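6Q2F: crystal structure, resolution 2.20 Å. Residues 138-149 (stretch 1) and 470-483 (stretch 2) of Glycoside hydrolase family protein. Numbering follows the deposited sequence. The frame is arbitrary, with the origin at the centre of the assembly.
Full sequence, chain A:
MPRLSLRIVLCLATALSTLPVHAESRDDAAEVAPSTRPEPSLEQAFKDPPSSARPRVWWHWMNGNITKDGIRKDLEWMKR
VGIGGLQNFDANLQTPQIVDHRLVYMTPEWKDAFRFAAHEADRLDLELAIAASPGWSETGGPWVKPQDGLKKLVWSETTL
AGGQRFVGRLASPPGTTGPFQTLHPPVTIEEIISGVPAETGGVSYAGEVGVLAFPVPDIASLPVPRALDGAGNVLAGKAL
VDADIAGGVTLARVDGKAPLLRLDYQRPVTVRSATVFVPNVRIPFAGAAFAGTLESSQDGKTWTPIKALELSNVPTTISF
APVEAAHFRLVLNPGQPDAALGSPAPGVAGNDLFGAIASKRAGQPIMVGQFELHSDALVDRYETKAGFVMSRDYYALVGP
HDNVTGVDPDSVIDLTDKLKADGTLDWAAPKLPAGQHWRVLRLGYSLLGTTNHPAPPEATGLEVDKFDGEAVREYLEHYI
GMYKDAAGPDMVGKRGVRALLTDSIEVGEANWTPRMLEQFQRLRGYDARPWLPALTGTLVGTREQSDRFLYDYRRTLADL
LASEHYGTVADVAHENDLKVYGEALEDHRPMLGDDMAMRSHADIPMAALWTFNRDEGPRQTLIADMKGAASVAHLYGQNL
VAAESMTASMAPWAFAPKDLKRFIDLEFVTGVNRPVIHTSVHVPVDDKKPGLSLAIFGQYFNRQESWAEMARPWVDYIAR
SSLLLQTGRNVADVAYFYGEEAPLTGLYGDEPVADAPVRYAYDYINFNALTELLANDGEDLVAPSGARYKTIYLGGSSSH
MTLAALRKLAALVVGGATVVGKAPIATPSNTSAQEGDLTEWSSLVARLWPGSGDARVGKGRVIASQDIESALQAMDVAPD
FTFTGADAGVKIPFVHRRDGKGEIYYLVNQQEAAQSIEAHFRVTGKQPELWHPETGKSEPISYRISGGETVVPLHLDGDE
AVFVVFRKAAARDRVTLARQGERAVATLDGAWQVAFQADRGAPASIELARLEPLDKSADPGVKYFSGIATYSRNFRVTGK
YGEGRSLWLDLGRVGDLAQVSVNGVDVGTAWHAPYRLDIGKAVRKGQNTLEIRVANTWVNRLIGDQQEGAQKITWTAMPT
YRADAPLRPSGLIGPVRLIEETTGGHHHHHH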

# COMPACT_ATOMS: atom_id res chain seq x y z
N GLU A 138 10.54 9.56 4.23
CA GLU A 138 9.77 9.83 3.04
C GLU A 138 10.51 10.91 2.27
O GLU A 138 11.12 10.64 1.29
CB GLU A 138 8.39 10.31 3.41
CG GLU A 138 7.54 10.75 2.23
CD GLU A 138 7.17 9.61 1.32
OE1 GLU A 138 6.88 9.84 0.17
OE2 GLU A 138 7.21 8.47 1.76
N THR A 139 10.44 12.13 2.75
CA THR A 139 11.12 13.27 2.18
C THR A 139 11.50 14.16 3.34
O THR A 139 10.81 15.05 3.70
CB THR A 139 10.29 14.04 1.13
OG1 THR A 139 8.96 14.19 1.57
CG2 THR A 139 10.30 13.35 -0.17
N GLY A 140 12.64 13.86 3.91
CA GLY A 140 13.10 14.53 5.11
C GLY A 140 14.61 14.40 5.23
O GLY A 140 15.22 13.44 4.72
N GLY A 141 15.20 15.38 5.90
CA GLY A 141 16.62 15.39 6.16
C GLY A 141 17.00 16.67 6.88
O GLY A 141 16.20 17.60 7.00
N PRO A 142 18.24 16.75 7.39
CA PRO A 142 18.61 17.92 8.19
C PRO A 142 18.66 19.21 7.41
O PRO A 142 18.81 20.27 8.03
CB PRO A 142 20.00 17.56 8.75
CG PRO A 142 20.51 16.51 7.86
CD PRO A 142 19.31 15.75 7.32
N TRP A 143 18.57 19.18 6.09
CA TRP A 143 18.52 20.44 5.35
C TRP A 143 17.12 21.03 5.31
O TRP A 143 16.90 22.08 4.68
CB TRP A 143 19.10 20.23 3.94
CG TRP A 143 18.47 19.12 3.15
CD1 TRP A 143 17.47 19.25 2.23
CD2 TRP A 143 18.82 17.73 3.15
NE1 TRP A 143 17.17 18.04 1.68
CE2 TRP A 143 17.98 17.08 2.23
CE3 TRP A 143 19.76 16.97 3.86
CZ2 TRP A 143 18.04 15.71 2.00
CZ3 TRP A 143 19.82 15.61 3.63
CH2 TRP A 143 18.97 14.99 2.70
N VAL A 144 16.16 20.40 5.98
CA VAL A 144 14.83 20.96 6.13
C VAL A 144 14.85 21.90 7.33
O VAL A 144 14.97 21.46 8.47
CB VAL A 144 13.78 19.86 6.31
CG1 VAL A 144 12.40 20.48 6.49
CG2 VAL A 144 13.79 18.90 5.12
N LYS A 145 14.76 23.20 7.07
CA LYS A 145 14.78 24.18 8.15
C LYS A 145 13.59 23.92 9.08
O LYS A 145 12.55 23.43 8.63
CB LYS A 145 14.71 25.60 7.60
CG LYS A 145 15.84 25.99 6.64
CD LYS A 145 15.62 27.45 6.18
CE LYS A 145 16.71 27.94 5.23
NZ LYS A 145 16.83 27.06 4.02
N PRO A 146 13.72 24.24 10.37
CA PRO A 146 12.59 24.03 11.31
C PRO A 146 11.27 24.60 10.80
O PRO A 146 10.23 23.92 10.87
CB PRO A 146 13.06 24.76 12.58
CG PRO A 146 14.56 24.76 12.49
CD PRO A 146 14.86 24.92 11.02
N GLN A 147 11.28 25.83 10.26
CA GLN A 147 10.08 26.44 9.71
C GLN A 147 9.42 25.59 8.62
O GLN A 147 8.21 25.70 8.42
CB GLN A 147 10.41 27.83 9.15
CG GLN A 147 11.76 27.91 8.42
CD GLN A 147 12.04 29.27 7.80
OE1 GLN A 147 11.13 29.94 7.30
NE2 GLN A 147 13.30 29.70 7.84
N ASP A 148 10.17 24.73 7.94
CA ASP A 148 9.65 23.96 6.82
C ASP A 148 9.27 22.52 7.19
O ASP A 148 8.97 21.72 6.30
CB ASP A 148 10.67 23.96 5.69
CG ASP A 148 10.78 25.31 5.03
OD1 ASP A 148 9.76 26.01 4.98
OD2 ASP A 148 11.87 25.66 4.55
N GLY A 149 9.26 22.18 8.48
CA GLY A 149 8.83 20.85 8.85
C GLY A 149 7.31 20.73 8.90
O GLY A 149 6.57 21.71 8.75
N GLU A 470 6.62 24.81 -2.30
CA GLU A 470 7.94 25.41 -2.32
C GLU A 470 8.90 24.69 -1.38
O GLU A 470 10.07 24.48 -1.72
CB GLU A 470 7.85 26.90 -1.95
CG GLU A 470 9.20 27.55 -1.74
CD GLU A 470 10.06 27.56 -3.00
OE1 GLU A 470 9.50 27.45 -4.13
OE2 GLU A 470 11.29 27.67 -2.87
N ALA A 471 8.44 24.32 -0.19
CA ALA A 471 9.32 23.65 0.77
C ALA A 471 9.72 22.28 0.24
O ALA A 471 10.89 21.89 0.32
CB ALA A 471 8.62 23.52 2.12
N VAL A 472 8.76 21.56 -0.34
CA VAL A 472 9.03 20.26 -0.95
C VAL A 472 10.07 20.40 -2.05
O VAL A 472 11.03 19.62 -2.12
CB VAL A 472 7.72 19.63 -1.47
CG1 VAL A 472 8.05 18.40 -2.30
CG2 VAL A 472 6.82 19.26 -0.30
N ARG A 473 9.92 21.42 -2.90
CA ARG A 473 10.86 21.62 -4.00
C ARG A 473 12.26 21.92 -3.51
O ARG A 473 13.24 21.40 -4.05
CB ARG A 473 10.38 22.76 -4.90
CG ARG A 473 11.37 23.16 -5.99
CD ARG A 473 10.74 24.23 -6.92
NE ARG A 473 9.74 23.66 -7.81
CZ ARG A 473 10.04 23.08 -8.97
NH1 ARG A 473 11.31 23.01 -9.36
NH2 ARG A 473 9.08 22.61 -9.74
N GLU A 474 12.38 22.78 -2.49
CA GLU A 474 13.68 23.07 -1.92
C GLU A 474 14.29 21.82 -1.31
O GLU A 474 15.47 21.53 -1.51
CB GLU A 474 13.59 24.18 -0.86
CG GLU A 474 13.22 25.56 -1.38
CD GLU A 474 13.10 26.59 -0.25
OE1 GLU A 474 13.56 26.30 0.87
OE2 GLU A 474 12.53 27.68 -0.48
N TYR A 475 13.49 21.07 -0.56
CA TYR A 475 13.97 19.79 -0.04
C TYR A 475 14.55 18.92 -1.16
O TYR A 475 15.68 18.46 -1.07
CB TYR A 475 12.86 19.04 0.70
CG TYR A 475 13.28 17.61 0.91
CD1 TYR A 475 14.12 17.26 1.96
CD2 TYR A 475 12.89 16.61 0.01
CE1 TYR A 475 14.53 15.97 2.13
CE2 TYR A 475 13.32 15.31 0.16
CZ TYR A 475 14.13 14.99 1.23
OH TYR A 475 14.54 13.70 1.39
N LEU A 476 13.77 18.72 -2.22
CA LEU A 476 14.14 17.72 -3.22
C LEU A 476 15.24 18.22 -4.16
O LEU A 476 16.09 17.43 -4.58
CB LEU A 476 12.90 17.27 -4.02
CG LEU A 476 13.09 15.92 -4.76
CD1 LEU A 476 13.39 14.78 -3.78
CD2 LEU A 476 11.94 15.54 -5.70
N GLU A 477 15.24 19.51 -4.50
CA GLU A 477 16.33 20.02 -5.31
C GLU A 477 17.66 19.87 -4.58
O GLU A 477 18.66 19.47 -5.18
CB GLU A 477 16.09 21.49 -5.71
CG GLU A 477 14.97 21.60 -6.78
CD GLU A 477 14.69 23.03 -7.22
OE1 GLU A 477 15.07 23.98 -6.50
OE2 GLU A 477 14.09 23.19 -8.30
N HIS A 478 17.67 20.16 -3.28
CA HIS A 478 18.88 19.97 -2.50
C HIS A 478 19.27 18.49 -2.48
O HIS A 478 20.43 18.14 -2.67
CB HIS A 478 18.69 20.48 -1.08
CG HIS A 478 19.94 20.43 -0.26
ND1 HIS A 478 20.29 19.33 0.49
CD2 HIS A 478 20.94 21.33 -0.11
CE1 HIS A 478 21.45 19.56 1.08
NE2 HIS A 478 21.86 20.77 0.74
N TYR A 479 18.28 17.62 -2.25
CA TYR A 479 18.58 16.20 -2.14
C TYR A 479 19.17 15.67 -3.43
O TYR A 479 20.18 14.96 -3.42
CB TYR A 479 17.30 15.44 -1.79
CG TYR A 479 17.47 13.94 -1.68
CD1 TYR A 479 18.21 13.38 -0.65
CD2 TYR A 479 16.86 13.09 -2.59
CE1 TYR A 479 18.33 12.00 -0.53
CE2 TYR A 479 16.98 11.70 -2.49
CZ TYR A 479 17.72 11.16 -1.45
OH TYR A 479 17.85 9.80 -1.35
N ILE A 480 18.56 16.02 -4.56
CA ILE A 480 19.07 15.60 -5.86
C ILE A 480 20.48 16.16 -6.08
O ILE A 480 21.36 15.47 -6.61
CB ILE A 480 18.08 16.01 -6.96
CG1 ILE A 480 16.83 15.14 -6.84
CG2 ILE A 480 18.72 15.89 -8.35
CD1 ILE A 480 15.71 15.50 -7.80
N GLY A 481 20.71 17.40 -5.64
CA GLY A 481 22.06 17.96 -5.69
C GLY A 481 23.10 17.11 -4.97
O GLY A 481 24.23 16.98 -5.44
N MSE A 482 22.74 16.55 -3.83
CA MSE A 482 23.67 15.68 -3.11
C MSE A 482 24.05 14.46 -3.95
O MSE A 482 25.21 14.06 -3.95
CB MSE A 482 23.06 15.21 -1.78
CG MSE A 482 22.96 16.32 -0.72
SE MSE A 482 21.66 15.88 0.66
CE MSE A 482 22.03 13.96 0.83
N TYR A 483 23.08 13.89 -4.68
CA TYR A 483 23.38 12.71 -5.48
C TYR A 483 24.11 13.05 -6.77
O TYR A 483 24.93 12.26 -7.24
CB TYR A 483 22.10 11.91 -5.77
CG TYR A 483 21.84 10.96 -4.63
CD1 TYR A 483 22.41 9.70 -4.62
CD2 TYR A 483 21.13 11.37 -3.51
CE1 TYR A 483 22.22 8.84 -3.56
CE2 TYR A 483 20.94 10.52 -2.44
CZ TYR A 483 21.50 9.25 -2.47
OH TYR A 483 21.32 8.39 -1.42
O HOH W 1 15.67 25.22 2.55

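Stretch 2 is a continuous helix, and stretch 1 is a loop with a short 3-10 segment at 146-148, laid along one side of it, more than three hundred residues away in sequence. The two stretches run in opposite senses: Val144 lies nearest Tyr475, whereas Asp148, in that segment, lies nearest Ala471, one helical turn earlier.

The principal bump is Trp143. It occupies the third position of a type I turn from Gly141 to Val144, closed by the hydrogen bond from Val144 N to Gly141 O (3.0 Å), and its CA-to-CB bond points toward the helix. The indole enters a hollow lined by Tyr475, His478, Tyr479 and Met482, residues that recur about one turn apart, with His478 and Tyr479 adjacent, and so gathered on one side of the helix. Met482 SE, from a selenomethionine, lies over the six-membered ring, 3.5 Å from Trp143 CH2; a large, polarizable atom suits a flat π surface. His478 covers the same indole with ND1 3.2 Å from Trp143 CG, the two rings meeting obliquely, while Trp143 CB sits over the imidazole face. At the indole edge, Trp143 NE1 donates to Tyr475 O (3.2 Å), a carbonyl that also accepts the helical hydrogen bond from Tyr479 N. The polar edge of a largely apolar ring is thereby satisfied.

Tyr475 is the reciprocal bump, reaching from the helix into the loop. Its ring is nearly parallel to the indole but slid aside, so overlap is slight. Thr139 packs against it, CB 3.4 Å from Tyr475 CE2, and Val144 CG2 approaches Tyr475 CD1 at 3.6 Å. Gly141 leaves room here: a CB on it would collide with Trp143 CH2.

Farther along, the short side chain of Ala471 points toward the loop, and Ala471 CB lies 4.0 Å from Asp148 OD1. A water bridges the margin, accepting from Lys145 NZ (2.6 Å) and donating to Glu474 OE1 (2.9 Å).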